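Local coordinates for outer surface protein (Bacillus cereus ATCC 14579, PDB 1X7F) that is uncharacterised but probably acts as a 6-phospho-N-acetylmuramidase, a glycosidase of phosphorylated cell-wall sugars, at residues 199-210 against 244-255; 268-276 against 374-385. All blocks are in the same frame, centred on the assembly; numbering follows the deposited sequence.

How the contacts relate
Both contacts are pairs of neighbouring parallel strands, but share no strand and belong to different parts of the chain, their centres about 22 Å apart and nearest atoms about 7 Å. Contact 1 is the more buried: it joins two staves of the N-terminal barrel, with apolar packing on both faces and an arginine–aspartate pair at one end. Contact 2, in the C-terminal sheet, is only partly buried, and waters bridge its segments at four points, against two at the ends of contact 1. Helix 231-240 serves both, packing on Ile204 and Val247 of contact 1 while its Lys236 and His237 bond to Gln271 and Tyr374 of contact 2. Helix 256-264 follows 244-255 and leads towards 268-276.

Contact 1. Residues 199-210 against 244-255; sequences RSAAFITSHVAN and IDDVIIGNAYAS
Ala201 to Ile204 run parallel to Asp246 to Ile249, at 33° between the short strand axes, and a ladder of backbone hydrogen bonds extends from Asp246 N–Ser200 O to Gly250 N–Ile204 O. These are the seventh and eighth strands of a (beta/alpha)8 barrel, joined by a beta-alpha-beta crossover through helix 231-240. On the face towards the helices, Ile204 CD1 lies 3.6 Å from Val247 CG1, the side chains crossing at about a right angle. Inside the barrel, Phe203 CE2 meets Ile248 CG2 at 3.6 Å and Phe203 CD2 rests 3.5 Å from Gly250 CA. At the start of the strands Ser200 N donates to Asp245 OD2 (2.9 Å), on the anti side of the carboxylate. Asp246 OD2 takes Arg199 NE on its syn side at 3.3 Å; NH2 completes the salt bridge, though less surely placed. Arg57 also pairs with this aspartate and Glu89 with the arginine. At the far end Ser206 OG, anti to its own N (chi1 163°), accepts from Val208 N and Ala209 N in an ST motif and is hydrogen-bonded to Glu258. Ala209 CB presses to 3.3 Å from Ala252 C, the carbonyl carbon of the cis peptide before Tyr253.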
loop_
_atom_site.group_PDB
_atom_site.type_symbol
_atom_site.label_atom_id
_atom_site.label_comp_id
_atom_site.label_asym_id
_atom_site.label_seq_id
_atom_site.Cartn_x
_atom_site.Cartn_y
_atom_site.Cartn_z
ATOM N N ARG A 199 -4.397 13.709 -3.702
ATOM C CA ARG A 199 -4.638 12.306 -3.394
ATOM C C ARG A 199 -3.953 11.387 -4.398
ATOM O O ARG A 199 -4.139 11.541 -5.606
ATOM C CB ARG A 199 -6.135 12.093 -3.484
ATOM C CG ARG A 199 -6.732 11.108 -2.539
ATOM C CD ARG A 199 -8.247 11.181 -2.561
ATOM N NE ARG A 199 -8.803 9.847 -2.717
ATOM C CZ ARG A 199 -9.972 9.570 -3.273
ATOM N NH1 ARG A 199 -10.753 10.541 -3.754
ATOM N NH2 ARG A 199 -10.357 8.305 -3.347
ATOM N N SER A 200 -3.165 10.440 -3.902
ATOM C CA SER A 200 -2.449 9.513 -4.772
ATOM C C SER A 200 -2.913 8.084 -4.565
ATOM O O SER A 200 -3.464 7.740 -3.518
ATOM C CB SER A 200 -0.940 9.605 -4.549
ATOM O OG SER A 200 -0.621 9.314 -3.205
ATOM N N ALA A 201 -2.686 7.261 -5.581
ATOM C CA ALA A 201 -2.998 5.847 -5.530
ATOM C C ALA A 201 -2.014 5.075 -6.425
ATOM O O ALA A 201 -1.471 5.619 -7.389
ATOM C CB ALA A 201 -4.467 5.608 -5.975
ATOM N N ALA A 202 -1.786 3.812 -6.083
ATOM C CA ALA A 202 -1.009 2.897 -6.917
ATOM C C ALA A 202 -1.664 1.518 -6.876
ATOM O O ALA A 202 -2.547 1.249 -6.031
ATOM C CB ALA A 202 0.462 2.813 -6.433
ATOM N N PHE A 203 -1.188 0.646 -7.758
ATOM C CA PHE A 203 -1.751 -0.688 -7.955
ATOM C C PHE A 203 -0.878 -1.797 -7.387
ATOM O O PHE A 203 0.356 -1.768 -7.500
ATOM C CB PHE A 203 -1.929 -0.958 -9.444
ATOM C CG PHE A 203 -3.094 -0.235 -10.073
ATOM C CD1 PHE A 203 -2.885 0.891 -10.877
ATOM C CD2 PHE A 203 -4.397 -0.699 -9.895
ATOM C CE1 PHE A 203 -3.960 1.526 -11.500
ATOM C CE2 PHE A 203 -5.467 -0.067 -10.504
ATOM C CZ PHE A 203 -5.246 1.051 -11.302
ATOM N N ILE A 204 -1.537 -2.778 -6.783
ATOM C CA ILE A 204 -0.892 -4.015 -6.371
ATOM C C ILE A 204 -1.536 -5.185 -7.109
ATOM O O ILE A 204 -2.626 -5.062 -7.680
ATOM C CB ILE A 204 -0.991 -4.212 -4.836
ATOM C CG1 ILE A 204 -2.449 -4.428 -4.385
ATOM C CG2 ILE A 204 -0.284 -3.071 -4.104
ATOM C CD1 ILE A 204 -2.596 -4.722 -2.897
ATOM N N THR A 205 -0.861 -6.325 -7.101
ATOM C CA THR A 205 -1.328 -7.467 -7.862
ATOM C C THR A 205 -1.694 -8.664 -6.989
ATOM O O THR A 205 -0.980 -9.024 -6.041
ATOM C CB THR A 205 -0.297 -7.841 -8.941
ATOM O OG1 THR A 205 -0.847 -8.833 -9.819
ATOM C CG2 THR A 205 0.941 -8.504 -8.335
ATOM N N SER A 206 -2.834 -9.253 -7.317
ATOM C CA SER A 206 -3.280 -10.503 -6.735
ATOM C C SER A 206 -2.581 -11.686 -7.410
ATOM O O SER A 206 -2.237 -11.635 -8.603
ATOM C CB SER A 206 -4.795 -10.612 -6.878
ATOM O OG SER A 206 -5.248 -11.936 -6.690
ATOM N N HIS A 207 -2.370 -12.749 -6.638
ATOM C CA HIS A 207 -1.752 -13.969 -7.153
ATOM C C HIS A 207 -2.789 -15.052 -7.472
ATOM O O HIS A 207 -2.440 -16.154 -7.896
ATOM C CB HIS A 207 -0.648 -14.445 -6.196
ATOM C CG HIS A 207 0.407 -13.408 -5.973
ATOM N ND1 HIS A 207 1.191 -12.911 -6.999
ATOM C CD2 HIS A 207 0.753 -12.711 -4.865
ATOM C CE1 HIS A 207 2.007 -11.992 -6.520
ATOM N NE2 HIS A 207 1.753 -11.844 -5.231
ATOM N N VAL A 208 -4.065 -14.705 -7.296
ATOM C CA VAL A 208 -5.174 -15.585 -7.628
ATOM C C VAL A 208 -5.895 -15.055 -8.877
ATOM O O VAL A 208 -6.215 -15.825 -9.778
ATOM C CB VAL A 208 -6.163 -15.726 -6.427
ATOM C CG1 VAL A 208 -7.300 -16.662 -6.758
ATOM C CG2 VAL A 208 -5.427 -16.222 -5.173
ATOM N N ALA A 209 -6.132 -13.740 -8.911
ATOM C CA ALA A 209 -6.819 -13.059 -10.010
ATOM C C ALA A 209 -6.308 -13.448 -11.403
ATOM O O ALA A 209 -5.096 -13.541 -11.628
ATOM C CB ALA A 209 -6.742 -11.550 -9.815
ATOM N N ASN A 210 -7.247 -13.673 -12.326
ATOM C CA ASN A 210 -6.945 -14.098 -13.699
ATOM C C ASN A 210 -7.288 -13.095 -14.796
ATOM O O ASN A 210 -6.974 -13.332 -15.957
ATOM C CB ASN A 210 -7.634 -15.438 -13.997
ATOM C CG ASN A 210 -6.926 -16.596 -13.336
ATOM O OD1 ASN A 210 -5.693 -16.594 -13.226
ATOM N ND2 ASN A 210 -7.685 -17.582 -12.879
ATOM N N ILE A 244 1.580 7.375 -0.727
ATOM C CA ILE A 244 0.450 6.746 -1.395
ATOM C C ILE A 244 -0.686 6.685 -0.404
ATOM O O ILE A 244 -0.501 6.226 0.722
ATOM C CB ILE A 244 0.822 5.319 -1.946
ATOM C CG1 ILE A 244 1.941 5.390 -3.006
ATOM C CG2 ILE A 244 -0.410 4.589 -2.529
ATOM C CD1 ILE A 244 1.554 6.156 -4.334
ATOM N N ASP A 245 -1.849 7.181 -0.818
ATOM C CA ASP A 245 -3.052 7.141 0.004
ATOM C C ASP A 245 -3.879 5.886 -0.245
ATOM O O ASP A 245 -4.251 5.196 0.698
ATOM C CB ASP A 245 -3.906 8.393 -0.238
ATOM C CG ASP A 245 -3.100 9.664 -0.117
ATOM O OD1 ASP A 245 -2.381 9.826 0.895
ATOM O OD2 ASP A 245 -3.103 10.554 -0.984
ATOM N N ASP A 246 -4.162 5.596 -1.515
ATOM C CA ASP A 246 -5.068 4.503 -1.869
ATOM C C ASP A 246 -4.338 3.325 -2.511
ATOM O O ASP A 246 -3.480 3.507 -3.377
ATOM C CB ASP A 246 -6.203 5.018 -2.782
ATOM C CG ASP A 246 -7.079 6.064 -2.101
ATOM O OD1 ASP A 246 -6.870 6.335 -0.892
ATOM O OD2 ASP A 246 -8.013 6.666 -2.673
ATOM N N VAL A 247 -4.682 2.116 -2.077
ATOM C CA VAL A 247 -4.061 0.910 -2.614
ATOM C C VAL A 247 -5.127 0.119 -3.381
ATOM O O VAL A 247 -6.144 -0.274 -2.815
ATOM C CB VAL A 247 -3.359 0.077 -1.490
ATOM C CG1 VAL A 247 -2.903 -1.282 -2.002
ATOM C CG2 VAL A 247 -2.173 0.848 -0.915
ATOM N N ILE A 248 -4.902 -0.080 -4.682
ATOM C CA ILE A 248 -5.895 -0.721 -5.549
ATOM C C ILE A 248 -5.337 -2.019 -6.117
ATOM O O ILE A 248 -4.243 -2.028 -6.668
ATOM C CB ILE A 248 -6.340 0.241 -6.719
ATOM C CG1 ILE A 248 -6.745 1.622 -6.178
ATOM C CG2 ILE A 248 -7.489 -0.368 -7.515
ATOM C CD1 ILE A 248 -6.856 2.725 -7.249
ATOM N N ILE A 249 -6.086 -3.116 -5.987
ATOM C CA ILE A 249 -5.749 -4.359 -6.698
ATOM C C ILE A 249 -6.048 -4.186 -8.191
ATOM O O ILE A 249 -7.191 -3.918 -8.568
ATOM C CB ILE A 249 -6.546 -5.562 -6.125
ATOM C CG1 ILE A 249 -6.460 -5.574 -4.590
ATOM C CG2 ILE A 249 -6.074 -6.880 -6.780
ATOM C CD1 ILE A 249 -7.315 -6.607 -3.923
ATOM N N GLY A 250 -5.017 -4.354 -9.025
ATOM C CA GLY A 250 -5.085 -4.079 -10.453
ATOM C C GLY A 250 -5.734 -5.163 -11.286
ATOM O O GLY A 250 -6.356 -4.867 -12.300
ATOM N N ASN A 251 -5.581 -6.421 -10.874
ATOM C CA ASN A 251 -6.269 -7.542 -11.538
ATOM C C ASN A 251 -7.510 -8.028 -10.766
ATOM O O ASN A 251 -7.667 -7.711 -9.593
ATOM C CB ASN A 251 -5.291 -8.707 -11.907
ATOM C CG ASN A 251 -4.296 -9.072 -10.773
ATOM O OD1 ASN A 251 -3.442 -9.946 -10.948
ATOM N ND2 ASN A 251 -4.407 -8.415 -9.632
ATOM N N ALA A 252 -8.376 -8.805 -11.427
ATOM C CA ALA A 252 -9.607 -9.354 -10.807
ATOM C C ALA A 252 -9.693 -10.854 -11.083
ATOM O O ALA A 252 -9.233 -11.294 -12.126
ATOM C CB ALA A 252 -10.854 -8.643 -11.365
ATOM N N TYR A 253 -10.266 -11.663 -10.189
ATOM C CA TYR A 253 -10.799 -11.267 -8.885
ATOM C C TYR A 253 -9.806 -11.727 -7.846
ATOM O O TYR A 253 -9.352 -12.883 -7.894
ATOM C CB TYR A 253 -12.121 -12.000 -8.619
ATOM C CG TYR A 253 -13.199 -11.703 -9.626
ATOM C CD1 TYR A 253 -13.643 -12.678 -10.531
ATOM C CD2 TYR A 253 -13.762 -10.432 -9.695
ATOM C CE1 TYR A 253 -14.635 -12.381 -11.467
ATOM C CE2 TYR A 253 -14.741 -10.129 -10.616
ATOM C CZ TYR A 253 -15.175 -11.096 -11.493
ATOM O OH TYR A 253 -16.153 -10.746 -12.388
ATOM N N ALA A 254 -9.477 -10.852 -6.897
ATOM C CA ALA A 254 -8.689 -11.270 -5.747
ATOM C C ALA A 254 -9.534 -12.275 -4.971
ATOM O O ALA A 254 -10.766 -12.183 -4.969
ATOM C CB ALA A 254 -8.308 -10.063 -4.865
ATOM N N SER A 255 -8.879 -13.250 -4.343
ATOM C CA SER A 255 -9.584 -14.225 -3.516
ATOM C C SER A 255 -10.156 -13.603 -2.240
ATOM O O SER A 255 -9.709 -12.537 -1.782
ATOM C CB SER A 255 -8.670 -15.391 -3.149
ATOM O OG SER A 255 -7.645 -14.974 -2.253
HETATM O O HOH W 1 -7.846 8.776 0.189
HETATM O O HOH W 2 -10.083 -14.321 -11.314
#

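Contact 2. Residues 268-276 against 374-385; sequences YMLQLKVHF and YVGAWTQFTCVE
Met269 reaches across to Thr382 with its terminal methyl, CE lying 3.4 Å from Thr382 CG2, which is tighter than ordinary carbon contact; a bend at the last torsion (chi3 44°) turns the methyl there, and the two side chains cross at about a right angle. Leu270 follows with its carbonyl accepting from Thr382 N, while its N shares a bridging water with Gln380 O. Its CD2 leans at 3.6 Å on Val375 CG2, at the centre of an inverse gamma turn just before the type II turn that leads into the partner strand. Gln271 lies beside Thr382, both side chains pointing the same way, with CG 3.6 Å from Thr382 OG1. A water joins that hydroxyl to Gln271 NE2, and the amide oxygen is held by Asn266 N. Leu272 points into the apolar side, its CD1 3.8 Å from Phe381 CD1 in an oblique approach, with Ile347 and Ile364 close by; its N and O bond to Thr382 O and Val384 N. The two strands are the first and last long ones of the mixed sheet of the C-terminal domain, consistent with a cyclophilin-like fold: they run parallel, while strand 358-364 continues the sheet antiparallel beyond 270-276. Lys273 stretches along the chain terminus, NZ remaining 4.3 Å from Glu385 OXT, beyond salt-bridge range. Val274 N donates to Val384 O at 2.7 Å, and the same oxygen lies 3.4 Å from Val274 CG1; a water links Val274 O to Glu385 OXT. Last comes Phe276, whose ring edge faces the Glu385 side-chain carboxylate, planes 66° apart, CD1 3.5 Å from OE1, with Leu289 of helix 282-289 touching both residues.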
loop_
_atom_site.group_PDB
_atom_site.type_symbol
_atom_site.label_atom_id
_atom_site.label_comp_id
_atom_site.label_asym_id
_atom_site.label_seq_id
_atom_site.Cartn_x
_atom_site.Cartn_y
_atom_site.Cartn_z
ATOM N N TYR A 268 -2.385 2.857 8.774
ATOM C CA TYR A 268 -1.788 4.072 9.323
ATOM C C TYR A 268 -0.618 3.785 10.282
ATOM O O TYR A 268 -0.114 4.692 10.945
ATOM C CB TYR A 268 -2.871 4.907 10.038
ATOM C CG TYR A 268 -4.149 5.069 9.228
ATOM C CD1 TYR A 268 -5.264 4.258 9.470
ATOM C CD2 TYR A 268 -4.236 6.021 8.209
ATOM C CE1 TYR A 268 -6.437 4.399 8.722
ATOM C CE2 TYR A 268 -5.403 6.171 7.460
ATOM C CZ TYR A 268 -6.501 5.358 7.718
ATOM O OH TYR A 268 -7.658 5.507 6.973
ATOM N N MET A 269 -0.204 2.521 10.345
ATOM C CA MET A 269 1.026 2.097 11.020
ATOM C C MET A 269 1.667 0.810 10.515
ATOM O O MET A 269 0.991 -0.159 10.210
ATOM C CB MET A 269 0.845 2.023 12.518
ATOM C CG MET A 269 2.180 2.086 13.235
ATOM S SD MET A 269 1.926 1.591 14.892
ATOM C CE MET A 269 0.857 0.172 14.623
ATOM N N LEU A 270 2.992 0.819 10.468
ATOM C CA LEU A 270 3.775 -0.329 10.047
ATOM C C LEU A 270 3.652 -1.510 11.008
ATOM O O LEU A 270 3.839 -1.354 12.217
ATOM C CB LEU A 270 5.234 0.071 9.904
ATOM C CG LEU A 270 6.196 -0.953 9.289
ATOM C CD1 LEU A 270 5.784 -1.340 7.859
ATOM C CD2 LEU A 270 7.577 -0.343 9.300
ATOM N N GLN A 271 3.321 -2.680 10.457
ATOM C CA GLN A 271 3.186 -3.919 11.221
ATOM C C GLN A 271 4.117 -4.952 10.599
ATOM O O GLN A 271 3.974 -5.299 9.427
ATOM C CB GLN A 271 1.752 -4.452 11.206
ATOM C CG GLN A 271 0.668 -3.477 11.645
ATOM C CD GLN A 271 -0.728 -4.042 11.446
ATOM O OE1 GLN A 271 -1.187 -4.208 10.300
ATOM N NE2 GLN A 271 -1.417 -4.331 12.556
ATOM N N LEU A 272 5.074 -5.430 11.383
ATOM C CA LEU A 272 6.091 -6.349 10.886
ATOM C C LEU A 272 5.746 -7.738 11.370
ATOM O O LEU A 272 5.655 -7.969 12.586
ATOM C CB LEU A 272 7.479 -5.942 11.396
ATOM C CG LEU A 272 7.941 -4.529 10.988
ATOM C CD1 LEU A 272 9.198 -4.129 11.776
ATOM C CD2 LEU A 272 8.188 -4.415 9.453
ATOM N N LYS A 273 5.530 -8.654 10.423
ATOM C CA LYS A 273 5.277 -10.054 10.763
ATOM C C LYS A 273 6.525 -10.699 11.395
ATOM O O LYS A 273 7.614 -10.714 10.794
ATOM C CB LYS A 273 4.802 -10.830 9.537
ATOM C CG LYS A 273 4.495 -12.280 9.830
ATOM C CD LYS A 273 3.429 -12.834 8.920
ATOM C CE LYS A 273 3.076 -14.258 9.335
ATOM N NZ LYS A 273 2.263 -14.967 8.308
ATOM N N VAL A 274 6.352 -11.206 12.613
ATOM C CA VAL A 274 7.417 -11.865 13.378
ATOM C C VAL A 274 7.086 -13.364 13.545
ATOM O O VAL A 274 5.920 -13.747 13.739
ATOM C CB VAL A 274 7.644 -11.176 14.774
ATOM C CG1 VAL A 274 6.392 -11.289 15.671
ATOM C CG2 VAL A 274 8.868 -11.753 15.515
ATOM N N HIS A 275 8.119 -14.194 13.430
ATOM C CA HIS A 275 8.051 -15.603 13.772
ATOM C C HIS A 275 8.968 -15.836 14.970
ATOM O O HIS A 275 10.161 -15.550 14.911
ATOM C CB HIS A 275 8.510 -16.481 12.600
ATOM C CG HIS A 275 7.712 -16.294 11.345
ATOM N ND1 HIS A 275 6.564 -17.008 11.076
ATOM C CD2 HIS A 275 7.906 -15.481 10.276
ATOM C CE1 HIS A 275 6.077 -16.636 9.904
ATOM N NE2 HIS A 275 6.877 -15.716 9.395
ATOM N N PHE A 276 8.408 -16.360 16.050
ATOM C CA PHE A 276 9.179 -16.660 17.244
ATOM C C PHE A 276 10.009 -17.933 17.160
ATOM O O PHE A 276 9.598 -18.902 16.529
ATOM C CB PHE A 276 8.250 -16.710 18.460
ATOM C CG PHE A 276 7.675 -15.384 18.808
ATOM C CD1 PHE A 276 6.314 -15.124 18.603
ATOM C CD2 PHE A 276 8.497 -14.370 19.297
ATOM C CE1 PHE A 276 5.780 -13.871 18.907
ATOM C CE2 PHE A 276 7.977 -13.124 19.599
ATOM C CZ PHE A 276 6.617 -12.870 19.406
ATOM N N TYR A 374 11.823 1.489 6.447
ATOM C CA TYR A 374 10.805 2.494 6.751
ATOM C C TYR A 374 10.666 2.796 8.251
ATOM O O TYR A 374 9.927 3.708 8.636
ATOM C CB TYR A 374 9.462 2.127 6.083
ATOM C CG TYR A 374 9.645 2.042 4.594
ATOM C CD1 TYR A 374 9.984 0.831 3.990
ATOM C CD2 TYR A 374 9.581 3.184 3.802
ATOM C CE1 TYR A 374 10.216 0.752 2.626
ATOM C CE2 TYR A 374 9.809 3.113 2.430
ATOM C CZ TYR A 374 10.128 1.889 1.859
ATOM O OH TYR A 374 10.359 1.787 0.521
ATOM N N VAL A 375 11.384 2.041 9.087
ATOM C CA VAL A 375 11.497 2.379 10.502
ATOM C C VAL A 375 12.644 3.372 10.663
ATOM O O VAL A 375 13.785 2.990 10.903
ATOM C CB VAL A 375 11.706 1.138 11.432
ATOM C CG1 VAL A 375 11.632 1.566 12.900
ATOM C CG2 VAL A 375 10.671 0.056 11.157
ATOM N N GLY A 376 12.338 4.654 10.506
ATOM C CA GLY A 376 13.347 5.683 10.708
ATOM C C GLY A 376 13.386 6.207 12.133
ATOM O O GLY A 376 12.773 5.636 13.052
ATOM N N ALA A 377 14.118 7.303 12.303
ATOM C CA ALA A 377 14.215 8.007 13.564
ATOM C C ALA A 377 12.820 8.371 14.089
ATOM O O ALA A 377 12.089 9.105 13.435
ATOM C CB ALA A 377 15.076 9.258 13.384
ATOM N N TRP A 378 12.459 7.823 15.253
ATOM C CA TRP A 378 11.191 8.140 15.961
ATOM C C TRP A 378 9.917 7.447 15.422
ATOM O O TRP A 378 8.806 7.739 15.869
ATOM C CB TRP A 378 10.960 9.657 16.060
ATOM C CG TRP A 378 12.027 10.417 16.814
ATOM C CD1 TRP A 378 12.734 11.506 16.364
ATOM C CD2 TRP A 378 12.490 10.169 18.152
ATOM N NE1 TRP A 378 13.602 11.944 17.334
ATOM C CE2 TRP A 378 13.474 11.147 18.444
ATOM C CE3 TRP A 378 12.169 9.220 19.142
ATOM C CZ2 TRP A 378 14.147 11.198 19.677
ATOM C CZ3 TRP A 378 12.846 9.266 20.372
ATOM C CH2 TRP A 378 13.821 10.254 20.623
ATOM N N THR A 379 10.087 6.548 14.465
ATOM C CA THR A 379 8.985 5.812 13.859
ATOM C C THR A 379 8.382 4.820 14.858
ATOM O O THR A 379 9.091 4.052 15.504
ATOM C CB THR A 379 9.498 5.056 12.597
ATOM O OG1 THR A 379 9.928 6.005 11.623
ATOM C CG2 THR A 379 8.366 4.296 11.879
ATOM N N GLN A 380 7.066 4.852 14.972
ATOM C CA GLN A 380 6.332 3.823 15.686
ATOM C C GLN A 380 6.082 2.658 14.759
ATOM O O GLN A 380 5.817 2.854 13.577
ATOM C CB GLN A 380 4.993 4.375 16.154
ATOM C CG GLN A 380 5.123 5.622 16.964
ATOM C CD GLN A 380 3.786 6.263 17.248
ATOM O OE1 GLN A 380 2.851 6.170 16.446
ATOM N NE2 GLN A 380 3.693 6.927 18.385
ATOM N N PHE A 381 6.163 1.446 15.301
ATOM C CA PHE A 381 5.795 0.242 14.570
ATOM C C PHE A 381 5.328 -0.794 15.583
ATOM O O PHE A 381 5.614 -0.659 16.772
ATOM C CB PHE A 381 6.971 -0.271 13.711
ATOM C CG PHE A 381 8.158 -0.706 14.510
ATOM C CD1 PHE A 381 8.345 -2.049 14.821
ATOM C CD2 PHE A 381 9.067 0.228 14.991
ATOM C CE1 PHE A 381 9.432 -2.459 15.599
ATOM C CE2 PHE A 381 10.153 -0.164 15.768
ATOM C CZ PHE A 381 10.341 -1.514 16.067
ATOM N N THR A 382 4.580 -1.796 15.129
ATOM C CA THR A 382 4.331 -2.978 15.940
ATOM C C THR A 382 4.959 -4.218 15.304
ATOM O O THR A 382 5.393 -4.208 14.146
ATOM C CB THR A 382 2.826 -3.246 16.147
ATOM O OG1 THR A 382 2.199 -3.381 14.871
ATOM C CG2 THR A 382 2.104 -2.067 16.831
ATOM N N CYS A 383 4.982 -5.291 16.082
ATOM C CA CYS A 383 5.329 -6.605 15.592
ATOM C C CYS A 383 4.087 -7.424 15.773
ATOM O O CYS A 383 3.449 -7.365 16.830
ATOM C CB CYS A 383 6.491 -7.211 16.394
ATOM S SG CYS A 383 8.083 -6.419 16.106
ATOM N N VAL A 384 3.721 -8.161 14.728
ATOM C CA VAL A 384 2.550 -9.019 14.759
ATOM C C VAL A 384 2.900 -10.433 14.317
ATOM O O VAL A 384 3.850 -10.634 13.574
ATOM C CB VAL A 384 1.369 -8.460 13.875
ATOM C CG1 VAL A 384 0.811 -7.185 14.483
ATOM C CG2 VAL A 384 1.805 -8.238 12.393
ATOM N N GLU A 385 2.118 -11.404 14.780
ATOM C CA GLU A 385 2.242 -12.781 14.317
ATOM C C GLU A 385 1.403 -13.028 13.056
ATOM O O GLU A 385 0.584 -12.204 12.645
ATOM C CB GLU A 385 1.829 -13.763 15.418
ATOM C CG GLU A 385 2.844 -13.918 16.536
ATOM C CD GLU A 385 2.431 -14.990 17.530
ATOM O OE1 GLU A 385 3.095 -16.045 17.576
ATOM O OE2 GLU A 385 1.424 -14.794 18.247
ATOM O OXT GLU A 385 1.506 -14.079 12.414
HETATM O O HOH W 3 4.580 3.346 11.311
HETATM O O HOH W 4 -0.376 -3.737 15.164
HETATM O O HOH W 5 3.990 -15.300 12.763
HETATM O O HOH W 6 5.699 -17.515 15.769
#